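PDB 6W6Z: BLUF domain-containing protein from Acinetobacter baumannii, which binds a flavin nucleotide and probably acts as a blue-light photoreceptor of the BLUF family. Local coordinates for residues Tyr7-Arg11 with Phe115-Leu119; Leu22-Glu28 with Met140-Val146. The contacts are given in a common frame with arbitrary orientation. Residue numbers count along the deposited sequence, not the author numbering.

Interaction 1: residues Tyr7-Arg11 with Phe115-Leu119. With FMN (flavin mononucleotide), chain B.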
# COMPACT_ATOMS: atom_id res chain seq x y z
N TYR A 7 -1.90 0.84 7.06
CA TYR A 7 -0.72 0.49 7.87
C TYR A 7 0.52 0.95 7.14
O TYR A 7 0.53 1.20 5.92
CB TYR A 7 -0.73 -1.01 8.21
CG TYR A 7 -0.28 -1.83 7.03
CD1 TYR A 7 1.07 -2.06 6.80
CD2 TYR A 7 -1.20 -2.29 6.10
CE1 TYR A 7 1.49 -2.75 5.67
CE2 TYR A 7 -0.79 -3.01 4.98
CZ TYR A 7 0.56 -3.23 4.76
OH TYR A 7 0.98 -3.87 3.64
N ALA A 8 1.60 1.04 7.90
CA ALA A 8 2.91 1.29 7.31
C ALA A 8 3.86 0.19 7.81
O ALA A 8 3.57 -0.48 8.85
CB ALA A 8 3.38 2.70 7.61
N SER A 9 4.90 -0.08 7.05
CA SER A 9 5.86 -1.18 7.34
C SER A 9 7.25 -0.80 6.83
O SER A 9 7.37 0.10 5.99
CB SER A 9 5.43 -2.49 6.72
OG SER A 9 5.51 -2.41 5.31
N GLN A 10 8.27 -1.48 7.35
CA GLN A 10 9.66 -1.36 6.85
C GLN A 10 9.90 -2.46 5.82
O GLN A 10 9.54 -3.65 6.03
CB GLN A 10 10.64 -1.45 8.02
CG GLN A 10 12.05 -1.07 7.61
CD GLN A 10 12.23 0.41 7.36
OE1 GLN A 10 11.39 1.22 7.71
NE2 GLN A 10 13.36 0.79 6.79
N ARG A 11 10.48 -2.10 4.69
CA ARG A 11 10.82 -3.15 3.71
C ARG A 11 11.92 -4.02 4.30
O ARG A 11 12.84 -3.44 4.90
CB ARG A 11 11.32 -2.54 2.41
CG ARG A 11 11.65 -3.63 1.41
CD ARG A 11 12.20 -3.05 0.16
NE ARG A 11 13.64 -2.86 0.19
CZ ARG A 11 14.52 -3.83 -0.06
NH1 ARG A 11 14.10 -5.06 -0.32
NH2 ARG A 11 15.81 -3.55 -0.02
N PHE A 115 11.06 10.29 3.60
CA PHE A 115 9.72 10.10 3.02
C PHE A 115 9.18 8.73 3.43
O PHE A 115 8.32 8.13 2.74
CB PHE A 115 9.93 10.33 1.53
CG PHE A 115 10.69 11.60 1.30
CD1 PHE A 115 10.05 12.81 1.52
CD2 PHE A 115 12.03 11.60 0.96
CE1 PHE A 115 10.72 14.01 1.33
CE2 PHE A 115 12.70 12.79 0.79
CZ PHE A 115 12.04 13.99 0.98
N ASN A 116 9.67 8.27 4.56
CA ASN A 116 9.30 6.96 5.15
C ASN A 116 7.93 7.12 5.79
O ASN A 116 7.75 7.91 6.71
CB ASN A 116 10.36 6.50 6.15
CG ASN A 116 10.10 5.13 6.76
OD1 ASN A 116 8.96 4.74 7.01
ND2 ASN A 116 11.18 4.41 7.00
N PRO A 117 6.91 6.38 5.30
CA PRO A 117 5.56 6.53 5.83
C PRO A 117 5.38 6.06 7.27
O PRO A 117 4.39 6.39 7.88
CB PRO A 117 4.66 5.72 4.87
CG PRO A 117 5.60 4.87 4.07
CD PRO A 117 7.00 5.42 4.20
N LEU A 118 6.36 5.37 7.87
CA LEU A 118 6.28 5.06 9.32
C LEU A 118 6.25 6.35 10.15
O LEU A 118 5.84 6.26 11.33
CB LEU A 118 7.45 4.15 9.71
CG LEU A 118 7.32 2.71 9.24
CD1 LEU A 118 8.66 1.98 9.33
CD2 LEU A 118 6.28 1.99 10.06
N LEU A 119 6.68 7.49 9.59
CA LEU A 119 6.66 8.82 10.26
C LEU A 119 5.24 9.41 10.26
O LEU A 119 5.07 10.45 10.91
CB LEU A 119 7.57 9.80 9.50
CG LEU A 119 9.04 9.42 9.38
CD1 LEU A 119 9.72 10.30 8.35
CD2 LEU A 119 9.74 9.52 10.72
N1 FMN B . -1.55 -9.67 -1.16
C2 FMN B . -2.80 -9.43 -1.60
O2 FMN B . -3.51 -10.43 -1.93
N3 FMN B . -3.34 -8.19 -1.58
C4 FMN B . -2.65 -7.11 -1.20
O4 FMN B . -3.12 -5.97 -1.21
C4A FMN B . -1.27 -7.28 -0.76
N5 FMN B . -0.50 -6.29 -0.38
C5A FMN B . 0.75 -6.56 0.07
C6 FMN B . 1.53 -5.50 0.46
C7 FMN B . 2.80 -5.72 0.96
C7M FMN B . 3.61 -4.52 1.35
C8 FMN B . 3.41 -7.06 0.95
C8M FMN B . 4.83 -7.23 1.46
C9 FMN B . 2.61 -8.13 0.56
C9A FMN B . 1.32 -7.91 0.09
N10 FMN B . 0.52 -8.94 -0.37
C10 FMN B . -0.77 -8.66 -0.77
C1' FMN B . 0.98 -10.37 -0.43
C2' FMN B . 0.57 -11.27 0.72
O2' FMN B . 1.38 -10.94 1.86
C3' FMN B . 0.83 -12.73 0.29
O3' FMN B . 2.11 -12.89 -0.32
C4' FMN B . -0.14 -13.23 -0.77
O4' FMN B . -1.50 -13.02 -0.32
C5' FMN B . 0.07 -14.74 -1.02
O5' FMN B . -0.20 -15.56 0.13
P FMN B . -0.15 -17.21 0.12
O1P FMN B . 1.26 -17.51 0.57
O2P FMN B . -1.25 -17.56 1.11
O3P FMN B . -0.42 -17.66 -1.31
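A beta-sheet with one face given to a cofactor and the other to the loop between helices 101-109 and 125-134 is well illustrated by the BLUF fold, where strand 2-11 lies between strands 73-83 and 48-54. Tyr7 and Ser9 direct their CA-CB bonds away from the loop 115-119. Tyr7 belongs to the flavin pocket: its OH is 3.5 Å from C7M of FMN and is hydrogen-bonded to the flavin-binding Gln51. Ser9 pairs through its hydroxyl with His73. Ala8 points the other way, toward the loop, and its small CB is met by two apolar groups, CB of Pro117 at 4.3 Å and CD2 of Leu118 at 3.9 Å. The same CD2 of Leu118 rests on the strand backbone, 3.8 Å from Ala8 C and 3.9 Å from Ser9 N. The loop is shaped in part by an Asx turn, Leu118 N donating to Asn116 OD1 at 2.8 Å, which leads into the 3-10 segment 117-119. With OD1 engaged in the turn, the amide nitrogen of Asn116 faces the strand. Gln10, whose NE2 is held by Glu13, supplies the acceptor: Asn116 ND2 donates to Gln10 OE1 over 3.3 Å, with an N-H...O angle of 160°.

Interaction 2: residues Leu22-Glu28 with Met140-Val146. With FMN (flavin mononucleotide), chain B.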
# COMPACT_ATOMS: atom_id res chain seq x y z
N LEU A 22 8.80 -5.94 -5.52
CA LEU A 22 7.70 -4.98 -5.81
C LEU A 22 6.83 -5.55 -6.93
O LEU A 22 5.61 -5.50 -6.80
CB LEU A 22 8.32 -3.63 -6.21
CG LEU A 22 9.07 -2.90 -5.10
CD1 LEU A 22 9.75 -1.66 -5.65
CD2 LEU A 22 8.14 -2.48 -3.98
N ARG A 23 7.43 -6.05 -8.02
CA ARG A 23 6.63 -6.63 -9.13
C ARG A 23 5.82 -7.82 -8.63
O ARG A 23 4.61 -7.92 -8.95
CB ARG A 23 7.56 -6.96 -10.30
CG ARG A 23 8.20 -5.73 -10.92
CD ARG A 23 9.35 -6.06 -11.89
NE ARG A 23 8.88 -6.37 -13.22
CZ ARG A 23 9.67 -6.75 -14.23
NH1 ARG A 23 9.12 -7.04 -15.40
NH2 ARG A 23 10.99 -6.78 -14.07
N ASP A 24 6.43 -8.69 -7.83
CA ASP A 24 5.74 -9.88 -7.23
C ASP A 24 4.58 -9.46 -6.31
O ASP A 24 3.41 -9.98 -6.46
CB ASP A 24 6.71 -10.75 -6.44
CG ASP A 24 7.62 -11.64 -7.28
OD1 ASP A 24 7.37 -11.80 -8.47
OD2 ASP A 24 8.58 -12.15 -6.72
N ILE A 25 4.83 -8.51 -5.42
CA ILE A 25 3.76 -8.00 -4.51
C ILE A 25 2.56 -7.49 -5.34
O ILE A 25 1.42 -7.86 -5.05
CB ILE A 25 4.33 -6.92 -3.59
CG1 ILE A 25 5.34 -7.52 -2.59
CG2 ILE A 25 3.22 -6.16 -2.90
CD1 ILE A 25 6.16 -6.48 -1.86
N LEU A 26 2.79 -6.64 -6.34
CA LEU A 26 1.67 -6.07 -7.15
C LEU A 26 0.97 -7.16 -7.97
O LEU A 26 -0.28 -7.11 -8.12
CB LEU A 26 2.22 -4.95 -8.03
CG LEU A 26 2.72 -3.73 -7.27
CD1 LEU A 26 3.46 -2.80 -8.23
CD2 LEU A 26 1.58 -3.02 -6.56
N THR A 27 1.72 -8.08 -8.56
CA THR A 27 1.10 -9.22 -9.28
C THR A 27 0.17 -9.97 -8.32
O THR A 27 -0.98 -10.23 -8.73
CB THR A 27 2.12 -10.21 -9.84
OG1 THR A 27 2.95 -9.51 -10.76
CG2 THR A 27 1.46 -11.38 -10.52
N GLU A 28 0.64 -10.35 -7.14
CA GLU A 28 -0.17 -11.12 -6.15
C GLU A 28 -1.38 -10.28 -5.71
O GLU A 28 -2.53 -10.80 -5.74
CB GLU A 28 0.65 -11.51 -4.93
CG GLU A 28 1.79 -12.48 -5.22
CD GLU A 28 2.82 -12.53 -4.11
OE1 GLU A 28 2.41 -12.33 -2.95
OE2 GLU A 28 4.03 -12.73 -4.38
N MET A 140 4.81 -0.60 -13.47
CA MET A 140 5.91 -1.52 -13.04
C MET A 140 6.12 -2.75 -13.95
O MET A 140 7.08 -3.53 -13.64
CB MET A 140 5.63 -1.98 -11.61
CG MET A 140 5.80 -0.82 -10.64
SD MET A 140 7.50 -0.19 -10.58
CE MET A 140 8.28 -1.49 -9.62
N ASN A 141 5.34 -2.94 -15.01
CA ASN A 141 5.55 -4.06 -15.97
C ASN A 141 5.47 -5.38 -15.21
O ASN A 141 6.52 -6.02 -15.01
CB ASN A 141 6.92 -4.03 -16.66
CG ASN A 141 7.12 -2.84 -17.57
OD1 ASN A 141 6.30 -2.57 -18.43
ND2 ASN A 141 8.23 -2.14 -17.38
N THR A 142 4.30 -5.72 -14.71
CA THR A 142 4.08 -6.96 -13.94
C THR A 142 3.50 -8.00 -14.90
O THR A 142 2.72 -7.61 -15.79
CB THR A 142 3.20 -6.69 -12.71
OG1 THR A 142 1.95 -6.14 -13.15
CG2 THR A 142 3.83 -5.74 -11.72
N VAL A 143 3.89 -9.26 -14.70
CA VAL A 143 3.38 -10.41 -15.48
C VAL A 143 1.84 -10.36 -15.40
O VAL A 143 1.33 -9.75 -14.43
CB VAL A 143 4.09 -11.69 -14.97
CG1 VAL A 143 3.31 -12.46 -13.92
CG2 VAL A 143 4.53 -12.58 -16.11
N LYS A 144 1.14 -10.86 -16.43
CA LYS A 144 -0.32 -10.66 -16.67
C LYS A 144 -1.18 -11.29 -15.55
O LYS A 144 -2.37 -10.90 -15.46
CB LYS A 144 -0.70 -11.21 -18.05
N LYS A 145 -0.66 -12.24 -14.76
CA LYS A 145 -1.44 -12.99 -13.72
C LYS A 145 -0.51 -13.74 -12.75
O LYS A 145 0.60 -14.09 -13.12
CB LYS A 145 -2.35 -14.03 -14.39
CG LYS A 145 -1.61 -15.18 -15.07
CD LYS A 145 -2.37 -15.81 -16.23
CE LYS A 145 -3.20 -17.00 -15.81
NZ LYS A 145 -3.90 -17.61 -16.96
N VAL A 146 -1.01 -14.06 -11.56
CA VAL A 146 -0.18 -14.59 -10.45
C VAL A 146 0.30 -16.02 -10.76
O VAL A 146 1.38 -16.40 -10.22
CB VAL A 146 -0.94 -14.53 -9.11
CG1 VAL A 146 -2.15 -15.45 -9.10
CG2 VAL A 146 -0.01 -14.83 -7.94
N1 FMN B . -1.55 -9.67 -1.16
C2 FMN B . -2.80 -9.43 -1.60
O2 FMN B . -3.51 -10.43 -1.93
N3 FMN B . -3.34 -8.19 -1.58
C4 FMN B . -2.65 -7.11 -1.20
O4 FMN B . -3.12 -5.97 -1.21
C4A FMN B . -1.27 -7.28 -0.76
N5 FMN B . -0.50 -6.29 -0.38
C5A FMN B . 0.75 -6.56 0.07
C6 FMN B . 1.53 -5.50 0.46
C7 FMN B . 2.80 -5.72 0.96
C7M FMN B . 3.61 -4.52 1.35
C8 FMN B . 3.41 -7.06 0.95
C8M FMN B . 4.83 -7.23 1.46
C9 FMN B . 2.61 -8.13 0.56
C9A FMN B . 1.32 -7.91 0.09
N10 FMN B . 0.52 -8.94 -0.37
C10 FMN B . -0.77 -8.66 -0.77
C1' FMN B . 0.98 -10.37 -0.43
C2' FMN B . 0.57 -11.27 0.72
O2' FMN B . 1.38 -10.94 1.86
C3' FMN B . 0.83 -12.73 0.29
O3' FMN B . 2.11 -12.89 -0.32
C4' FMN B . -0.14 -13.23 -0.77
O4' FMN B . -1.50 -13.02 -0.32
C5' FMN B . 0.07 -14.74 -1.02
O5' FMN B . -0.20 -15.56 0.13
P FMN B . -0.15 -17.21 0.12
O1P FMN B . 1.26 -17.51 0.57
O2P FMN B . -1.25 -17.56 1.11
O3P FMN B . -0.42 -17.66 -1.31
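How an irregular tail can follow a helix without forming secondary structure of its own is seen where residues 140-146 run along helix 18-36. Arg23 leaves the helix with chi1 m and chi2 t, then bends at chi3 (p), which brings its guanidinium edge to the carbonyl of Asn141: NE and NH1 of Arg23 both donate to Asn141 O, at 3.0 and 2.8 Å. In Met140, chi1 m places CG 3.9 Å from Leu26 CD1, and further m turns at chi2 and chi3 bring Met140 CE to 4.0 Å from Leu22 CB; Tyr96 of strand 95-98 also touches these three side chains. Thr27, with chi1 m, returns its hydroxyl to the helix, OG1 donating to Arg23 O at 2.9 Å, while its methyl CG2 lies 3.6 Å from Val146 CA and 4.0 Å from Val143 CG1. Glu28 (m, t) points its CA-CB bond away from the tail, yet its CG still meets Val146 CG2 at 4.0 Å. Glu28 OE1 is 2.7 Å from O3' of FMN and forms a salt bridge with Arg72. The tail thus packs on the first helix of the BLUF fold, one of the elements that flank the flavin site.

In the fold
Both contacts bring a part of the chain from beyond residue 110 back onto the N-terminal strand-helix unit, strand 2-11 followed by helix 18-36, so that their segments alternate along the sequence. Their centres are 21 Å apart and their nearest atoms about 6 Å, with no direct touch; FMN is what they share. Both reach the dimethylbenzene end of the isoalloxazine, Tyr7 OH lying 3.5 Å from C7M and Ile25 CD1 3.7 Å from C8M, and interaction 2 adds Glu28 at the ribityl O3'. Lys66, Asp70, Asn33 and Gln51 also hydrogen-bond FMN. The principle is a general one: elements that hold a cofactor on one side can carry distant chain segments on another.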